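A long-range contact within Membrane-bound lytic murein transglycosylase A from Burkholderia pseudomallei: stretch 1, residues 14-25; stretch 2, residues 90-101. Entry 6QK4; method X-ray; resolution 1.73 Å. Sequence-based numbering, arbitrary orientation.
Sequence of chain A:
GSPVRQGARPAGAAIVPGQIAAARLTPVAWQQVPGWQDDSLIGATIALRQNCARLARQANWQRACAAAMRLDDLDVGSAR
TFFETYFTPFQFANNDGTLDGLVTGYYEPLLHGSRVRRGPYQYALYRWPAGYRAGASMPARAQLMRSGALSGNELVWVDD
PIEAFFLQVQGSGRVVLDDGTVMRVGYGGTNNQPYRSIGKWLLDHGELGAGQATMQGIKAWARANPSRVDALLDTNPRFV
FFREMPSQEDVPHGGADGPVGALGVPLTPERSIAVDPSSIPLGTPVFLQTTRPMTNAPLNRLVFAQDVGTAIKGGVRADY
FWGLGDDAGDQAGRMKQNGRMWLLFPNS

Stretch 1, residues 14-25: AIVPGQIAAARL
Stretch 2 (90-101) FQFANNDGTLDG

Five direct hydrogen bonds tie the stretches together, and four of them fall in two pairs. In the first, the backbone N of Ala 21 donates to O of Gly 97 at 2.8 Å, and N of Leu 99 donates to O of Gln 19 at 3.0 Å. These bonds flank Ile 20 and Thr 98, whose CA atoms lie 4.4 Å apart in a single beta bridge. In the second, N of Ala 93 gives a nearly straight bond to O of Arg 24 (2.9 Å, 168°), while NH1 of Arg 24 reaches back to O of Ala 93, also at 2.9 Å. Arginine suits this site because its long side chain can fold back so that NH1 donates to that carbonyl. The fifth bond runs from N of Gly 18 to OD2 of Asp 100, 2.9 Å; the CA-to-CB bond of Asp 100 points toward stretch 1, and with chi1 in m OD2 accepts the bond.

The chains run in opposite directions. Leu 25 and Phe 92 form an antiparallel, non-hydrogen-bonded pair with CA atoms 5.0 Å apart, and the register shifts by one residue between this pair and the Ile 20 bridge. Stretch 1 is extended at Gln 19 to Ala 21 (phi/psi -80/156, -133/162 and -141/153), bends at Ala 22 (-86/-11) and Arg 24 (-61/-45), and enters a strand at Leu 25 (-127/125). Stretch 2 is a strand through residues 90-92, then a type I turn from Asn 94 to Gly 97, closed by N of Gly 97 to O of Asn 94 at 2.9 Å. Glycine fits at 97, where phi/psi of 90/-12 would jam a CB against the preceding carbonyl; Gly 18 also has positive phi (81/17). Asp 96, rotamer p, steadies the turn: its OD1 accepts from Thr 98 N at 3.0 Å and from Thr 98 OG1 at 2.7 Å.

Two waters extend the polar network. Water 1 donates to O of Gln 19 and accepts from N of Asp 100, both at 2.9 Å. Water 2 donates to O of Ala 23 (2.8 Å) and O of Gln 91 (2.7 Å), and accepts from NE2 of Gln 91 (3.1 Å), bridging the two stretches.

The Arg 24 side chain (chi1 t, chi2 p, chi3 141°, chi4 -173°) lies with OD1 of Asn 95 over one guanidinium face and CE1 of Phe 92 over the opposite face; NE sits 3.4 Å from that CE1. Beside it, Leu 25 (m, t) presses CD2 to CB of Phe 90 at 3.6 Å and to CD1 of Phe 92 at 3.7 Å, a branched aliphatic group against two aromatic residues with chi1 m and t respectively. The small CB of Ala 21 points toward stretch 2, 3.9 Å from CD2 of Leu 99 (m, t), 4.3 Å from CB of Ala 93, and 3.2 Å from NE2 of Gln 91, a methyl compact enough for this close fit. Together the stretches bury 811 Å².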

ATOM      1  N   ALA A  14       0.765  -2.126  23.915  1.00 27.64           N
ATOM      2  CA  ALA A  14       2.156  -2.041  23.474  1.00 28.49           C
ATOM      3  C   ALA A  14       2.865  -3.391  23.498  1.00 24.87           C
ATOM      4  O   ALA A  14       2.696  -4.195  24.405  1.00 26.16           O
ATOM      5  CB  ALA A  14       2.938  -1.102  24.392  1.00 26.17           C
ATOM      6  N   ILE A  15       3.724  -3.622  22.517  1.00 22.68           N
ATOM      7  CA  ILE A  15       4.450  -4.889  22.419  1.00 23.06           C
ATOM      8  C   ILE A  15       5.547  -4.965  23.473  1.00 25.10           C
ATOM      9  O   ILE A  15       6.308  -4.011  23.674  1.00 24.64           O
ATOM     10  CB  ILE A  15       5.062  -5.004  20.998  1.00 24.69           C
ATOM     11  CG1 ILE A  15       3.961  -5.130  19.939  1.00 23.81           C
ATOM     12  CG2 ILE A  15       6.114  -6.201  20.904  1.00 23.61           C
ATOM     13  CD1 ILE A  15       4.425  -4.680  18.518  1.00 25.35           C
ATOM     14  N   VAL A  16       5.666  -6.127  24.114  1.00 23.50           N
ATOM     15  CA  VAL A  16       6.828  -6.454  24.935  1.00 27.10           C
ATOM     16  C   VAL A  16       7.803  -7.224  24.016  1.00 24.22           C
ATOM     17  O   VAL A  16       7.484  -8.372  23.677  1.00 26.31           O
ATOM     18  CB  VAL A  16       6.455  -7.347  26.124  1.00 26.53           C
ATOM     19  CG1 VAL A  16       7.725  -7.682  26.881  1.00 28.24           C
ATOM     20  CG2 VAL A  16       5.482  -6.674  27.049  1.00 30.11           C
ATOM     21  N   PRO A  17       8.900  -6.609  23.584  1.00 23.09           N
ATOM     22  CA  PRO A  17       9.690  -7.182  22.477  1.00 23.56           C
ATOM     23  C   PRO A  17      10.503  -8.389  22.907  1.00 23.45           C
ATOM     24  O   PRO A  17      10.773  -8.624  24.094  1.00 23.72           O
ATOM     25  CB  PRO A  17      10.622  -6.023  22.066  1.00 24.66           C
ATOM     26  CG  PRO A  17      10.817  -5.202  23.251  1.00 25.18           C
ATOM     27  CD  PRO A  17       9.424  -5.278  23.984  1.00 24.25           C
ATOM     28  N   GLY A  18      10.821  -9.198  21.914  1.00 24.50           N
ATOM     29  CA  GLY A  18      11.722 -10.313  22.141  1.00 22.38           C
ATOM     30  C   GLY A  18      11.094 -11.537  22.748  1.00 25.54           C
ATOM     31  O   GLY A  18      11.817 -12.412  23.217  1.00 26.10           O
ATOM     32  N   GLN A  19       9.765 -11.662  22.714  1.00 21.20           N
ATOM     33  CA  GLN A  19       9.174 -12.901  23.237  1.00 23.92           C
ATOM     34  C   GLN A  19       9.247 -14.059  22.232  1.00 24.87           C
ATOM     35  O   GLN A  19       9.396 -13.883  21.022  1.00 21.36           O
ATOM     36  CB  GLN A  19       7.725 -12.674  23.648  1.00 21.77           C
ATOM     37  CG  GLN A  19       7.638 -11.601  24.818  1.00 23.03           C
ATOM     38  CD  GLN A  19       6.214 -11.167  25.111  1.00 24.92           C
ATOM     39  OE1 GLN A  19       5.414 -11.026  24.204  1.00 26.86           O
ATOM     40  NE2 GLN A  19       5.877 -10.989  26.421  1.00 25.65           N
ATOM     41  N   ILE A  20       9.205 -15.269  22.772  1.00 23.74           N
ATOM     42  CA  ILE A  20       9.340 -16.468  21.926  1.00 23.63           C
ATOM     43  C   ILE A  20       8.276 -17.488  22.283  1.00 23.86           C
ATOM     44  O   ILE A  20       7.641 -17.453  23.343  1.00 27.28           O
ATOM     45  CB  ILE A  20      10.742 -17.108  22.044  1.00 30.02           C
ATOM     46  CG1 ILE A  20      10.922 -17.662  23.450  1.00 34.40           C
ATOM     47  CG2 ILE A  20      11.888 -16.101  21.664  1.00 30.21           C
ATOM     48  CD1 ILE A  20      12.220 -18.467  23.634  1.00 37.76           C
ATOM     49  N   ALA A  21       8.069 -18.426  21.353  1.00 24.10           N
ATOM     50  CA  ALA A  21       7.027 -19.432  21.504  1.00 27.34           C
ATOM     51  C   ALA A  21       7.538 -20.786  21.000  1.00 25.16           C
ATOM     52  O   ALA A  21       8.423 -20.861  20.147  1.00 28.85           O
ATOM     53  CB  ALA A  21       5.736 -19.071  20.727  1.00 29.75           C
ATOM     54  N   ALA A  22       6.965 -21.860  21.566  1.00 25.67           N
ATOM     55  CA  ALA A  22       7.396 -23.238  21.300  1.00 25.49           C
ATOM     56  C   ALA A  22       6.741 -23.855  20.061  1.00 29.74           C
ATOM     57  O   ALA A  22       7.205 -24.895  19.581  1.00 34.10           O
ATOM     58  CB  ALA A  22       7.076 -24.069  22.549  1.00 28.79           C
ATOM     59  N   ALA A  23       5.716 -23.216  19.494  1.00 28.35           N
ATOM     60  CA  ALA A  23       5.036 -23.716  18.305  1.00 26.57           C
ATOM     61  C   ALA A  23       4.819 -22.579  17.318  1.00 24.66           C
ATOM     62  O   ALA A  23       4.737 -21.399  17.693  1.00 26.70           O
ATOM     63  CB  ALA A  23       3.686 -24.354  18.668  1.00 26.78           C
ATOM     64  N   ARG A  24       4.690 -22.963  16.046  1.00 23.95           N
ATOM     65  CA  ARG A  24       4.359 -22.018  14.965  1.00 22.14           C
ATOM     66  C   ARG A  24       2.985 -21.344  15.180  1.00 21.95           C
ATOM     67  O   ARG A  24       2.836 -20.112  14.991  1.00 22.31           O
ATOM     68  CB  ARG A  24       4.381 -22.797  13.648  1.00 22.04           C
ATOM     69  CG  ARG A  24       3.779 -22.076  12.443  1.00 26.86           C
ATOM     70  CD  ARG A  24       4.717 -21.005  11.982  1.00 25.07           C
ATOM     71  NE  ARG A  24       4.796 -20.887  10.500  1.00 24.76           N
ATOM     72  CZ  ARG A  24       5.656 -20.097   9.874  1.00 29.01           C
ATOM     73  NH1 ARG A  24       6.488 -19.304  10.579  1.00 25.83           N
ATOM     74  NH2 ARG A  24       5.690 -20.078   8.518  1.00 24.53           N
ATOM     75  N   LEU A  25       1.972 -22.120  15.555  1.00 18.05           N
ATOM     76  CA  LEU A  25       0.617 -21.639  15.846  1.00 17.62           C
ATOM     77  C   LEU A  25       0.166 -22.129  17.215  1.00 22.13           C
ATOM     78  O   LEU A  25       0.084 -23.341  17.438  1.00 25.90           O
ATOM     79  CB  LEU A  25      -0.402 -22.096  14.779  1.00 22.00           C
ATOM     80  CG  LEU A  25      -0.245 -21.361  13.434  1.00 22.55           C
ATOM     81  CD1 LEU A  25      -0.887 -22.207  12.289  1.00 29.35           C
ATOM     82  CD2 LEU A  25      -0.855 -19.915  13.482  1.00 23.58           C
ATOM     83  N   PHE A  90      -4.837 -17.636  16.835  1.00 19.56           N
ATOM     84  CA  PHE A  90      -3.640 -18.434  17.086  1.00 20.13           C
ATOM     85  C   PHE A  90      -2.437 -17.516  17.073  1.00 24.04           C
ATOM     86  O   PHE A  90      -2.114 -16.929  16.032  1.00 23.13           O
ATOM     87  CB  PHE A  90      -3.400 -19.530  16.045  1.00 20.03           C
ATOM     88  CG  PHE A  90      -4.386 -20.684  16.139  1.00 21.78           C
ATOM     89  CD1 PHE A  90      -5.696 -20.479  15.752  1.00 20.92           C
ATOM     90  CD2 PHE A  90      -3.993 -21.980  16.564  1.00 23.76           C
ATOM     91  CE1 PHE A  90      -6.642 -21.493  15.826  1.00 23.44           C
ATOM     92  CE2 PHE A  90      -4.951 -23.015  16.598  1.00 25.69           C
ATOM     93  CZ  PHE A  90      -6.266 -22.747  16.249  1.00 24.85           C
ATOM     94  N   GLN A  91      -1.759 -17.417  18.203  1.00 21.44           N
ATOM     95  CA  GLN A  91      -0.491 -16.659  18.219  1.00 23.80           C
ATOM     96  C   GLN A  91       0.493 -17.251  17.202  1.00 20.77           C
ATOM     97  O   GLN A  91       0.673 -18.468  17.144  1.00 20.40           O
ATOM     98  CB  GLN A  91       0.072 -16.687  19.667  1.00 21.62           C
ATOM     99  CG  GLN A  91       1.537 -16.253  19.754  1.00 22.11           C
ATOM    100  CD  GLN A  91       2.141 -16.684  21.055  1.00 24.89           C
ATOM    101  OE1 GLN A  91       2.025 -15.974  22.053  1.00 26.31           O
ATOM    102  NE2 GLN A  91       2.780 -17.837  21.057  1.00 24.42           N
ATOM    103  N   PHE A  92       1.076 -16.394  16.328  1.00 19.39           N
ATOM    104  CA  PHE A  92       1.853 -16.848  15.169  1.00 18.97           C
ATOM    105  C   PHE A  92       3.325 -16.532  15.372  1.00 21.65           C
ATOM    106  O   PHE A  92       3.687 -15.366  15.618  1.00 20.98           O
ATOM    107  CB  PHE A  92       1.340 -16.123  13.937  1.00 19.56           C
ATOM    108  CG  PHE A  92       1.961 -16.577  12.641  1.00 23.32           C
ATOM    109  CD1 PHE A  92       2.062 -17.925  12.344  1.00 24.59           C
ATOM    110  CD2 PHE A  92       2.402 -15.639  11.717  1.00 23.33           C
ATOM    111  CE1 PHE A  92       2.602 -18.347  11.093  1.00 23.64           C
ATOM    112  CE2 PHE A  92       2.978 -16.063  10.496  1.00 22.02           C
ATOM    113  CZ  PHE A  92       3.062 -17.407  10.184  1.00 23.50           C
ATOM    114  N   ALA A  93       4.173 -17.557  15.303  1.00 18.74           N
ATOM    115  CA  ALA A  93       5.599 -17.329  15.451  1.00 20.74           C
ATOM    116  C   ALA A  93       6.385 -17.618  14.174  1.00 23.48           C
ATOM    117  O   ALA A  93       5.982 -18.433  13.326  1.00 23.90           O
ATOM    118  CB  ALA A  93       6.159 -18.181  16.592  1.00 24.72           C
ATOM    119  N   ASN A  94       7.529 -16.946  14.064  1.00 21.37           N
ATOM    120  CA  ASN A  94       8.530 -17.276  13.047  1.00 21.79           C
ATOM    121  C   ASN A  94       9.065 -18.701  13.246  1.00 24.99           C
ATOM    122  O   ASN A  94       8.979 -19.286  14.319  1.00 25.14           O
ATOM    123  CB  ASN A  94       9.694 -16.289  13.134  1.00 19.51           C
ATOM    124  CG  ASN A  94       9.312 -14.921  12.661  1.00 22.93           C
ATOM    125  OD1 ASN A  94       8.818 -14.781  11.542  1.00 24.29           O
ATOM    126  ND2 ASN A  94       9.502 -13.904  13.526  1.00 26.06           N
ATOM    127  N   ASN A  95       9.652 -19.268  12.192  1.00 23.57           N
ATOM    128  CA  ASN A  95      10.092 -20.664  12.367  1.00 24.80           C
ATOM    129  C   ASN A  95      11.262 -20.787  13.345  1.00 28.87           C
ATOM    130  O   ASN A  95      11.496 -21.882  13.901  1.00 31.67           O
ATOM    131  CB  ASN A  95      10.457 -21.272  11.009  1.00 27.02           C
ATOM    132  CG  ASN A  95       9.205 -21.674  10.205  1.00 32.11           C
ATOM    133  OD1 ASN A  95       8.264 -22.275  10.749  1.00 31.80           O
ATOM    134  ND2 ASN A  95       9.188 -21.324   8.913  1.00 33.23           N
ATOM    135  N   ASP A  96      11.943 -19.683  13.660  1.00 28.63           N
ATOM    136  CA  ASP A  96      12.969 -19.741  14.693  1.00 29.17           C
ATOM    137  C   ASP A  96      12.402 -19.554  16.117  1.00 30.49           C
ATOM    138  O   ASP A  96      13.171 -19.462  17.081  1.00 31.83           O
ATOM    139  CB  ASP A  96      14.064 -18.723  14.389  1.00 31.83           C
ATOM    140  CG  ASP A  96      13.608 -17.279  14.520  1.00 30.38           C
ATOM    141  OD1 ASP A  96      12.481 -17.008  14.960  1.00 30.43           O
ATOM    142  OD2 ASP A  96      14.412 -16.395  14.178  1.00 35.58           O
ATOM    143  N   GLY A  97      11.078 -19.521  16.275  1.00 27.36           N
ATOM    144  CA  GLY A  97      10.440 -19.358  17.576  1.00 24.34           C
ATOM    145  C   GLY A  97      10.148 -17.914  18.009  1.00 24.64           C
ATOM    146  O   GLY A  97       9.370 -17.705  18.956  1.00 26.20           O
ATOM    147  N   THR A  98      10.686 -16.920  17.315  1.00 24.82           N
ATOM    148  CA  THR A  98      10.504 -15.520  17.761  1.00 22.20           C
ATOM    149  C   THR A  98       9.118 -15.037  17.356  1.00 22.18           C
ATOM    150  O   THR A  98       8.593 -15.422  16.313  1.00 23.69           O
ATOM    151  CB  THR A  98      11.566 -14.573  17.197  1.00 23.99           C
ATOM    152  OG1 THR A  98      11.570 -14.542  15.749  1.00 23.94           O
ATOM    153  CG2 THR A  98      12.955 -14.905  17.705  1.00 27.00           C
ATOM    154  N   LEU A  99       8.528 -14.162  18.180  1.00 19.69           N
ATOM    155  CA  LEU A  99       7.209 -13.619  17.840  1.00 19.81           C
ATOM    156  C   LEU A  99       7.289 -12.267  17.151  1.00 21.06           C
ATOM    157  O   LEU A  99       6.369 -11.946  16.407  1.00 21.93           O
ATOM    158  CB  LEU A  99       6.324 -13.467  19.096  1.00 19.98           C
ATOM    159  CG  LEU A  99       6.017 -14.822  19.823  1.00 20.54           C
ATOM    160  CD1 LEU A  99       5.263 -14.541  21.110  1.00 23.07           C
ATOM    161  CD2 LEU A  99       5.111 -15.651  18.907  1.00 22.66           C
ATOM    162  N   ASP A 100       8.418 -11.545  17.269  1.00 18.65           N
ATOM    163  CA  ASP A 100       8.562 -10.249  16.593  1.00 17.30           C
ATOM    164  C   ASP A 100       8.727 -10.411  15.086  1.00 22.30           C
ATOM    165  O   ASP A 100       9.502 -11.279  14.610  1.00 23.41           O
ATOM    166  CB  ASP A 100       9.829  -9.494  17.087  1.00 19.31           C
ATOM    167  CG  ASP A 100       9.690  -8.933  18.485  1.00 22.87           C
ATOM    168  OD1 ASP A 100       8.586  -8.659  18.946  1.00 22.69           O
ATOM    169  OD2 ASP A 100      10.761  -8.705  19.083  1.00 26.15           O
ATOM    170  N   GLY A 101       8.041  -9.528  14.324  1.00 19.14           N
ATOM    171  CA  GLY A 101       8.290  -9.457  12.886  1.00 20.08           C
ATOM    172  C   GLY A 101       8.061  -8.068  12.329  1.00 20.82           C
ATOM    173  O   GLY A 101       7.657  -7.162  13.046  1.00 28.35           O
TER
HETATM  174  O   HOH W   1      10.493 -11.856  19.298  1.00 25.21           O
HETATM  175  O   HOH W   2       2.813 -19.535  18.493  1.00 24.59           O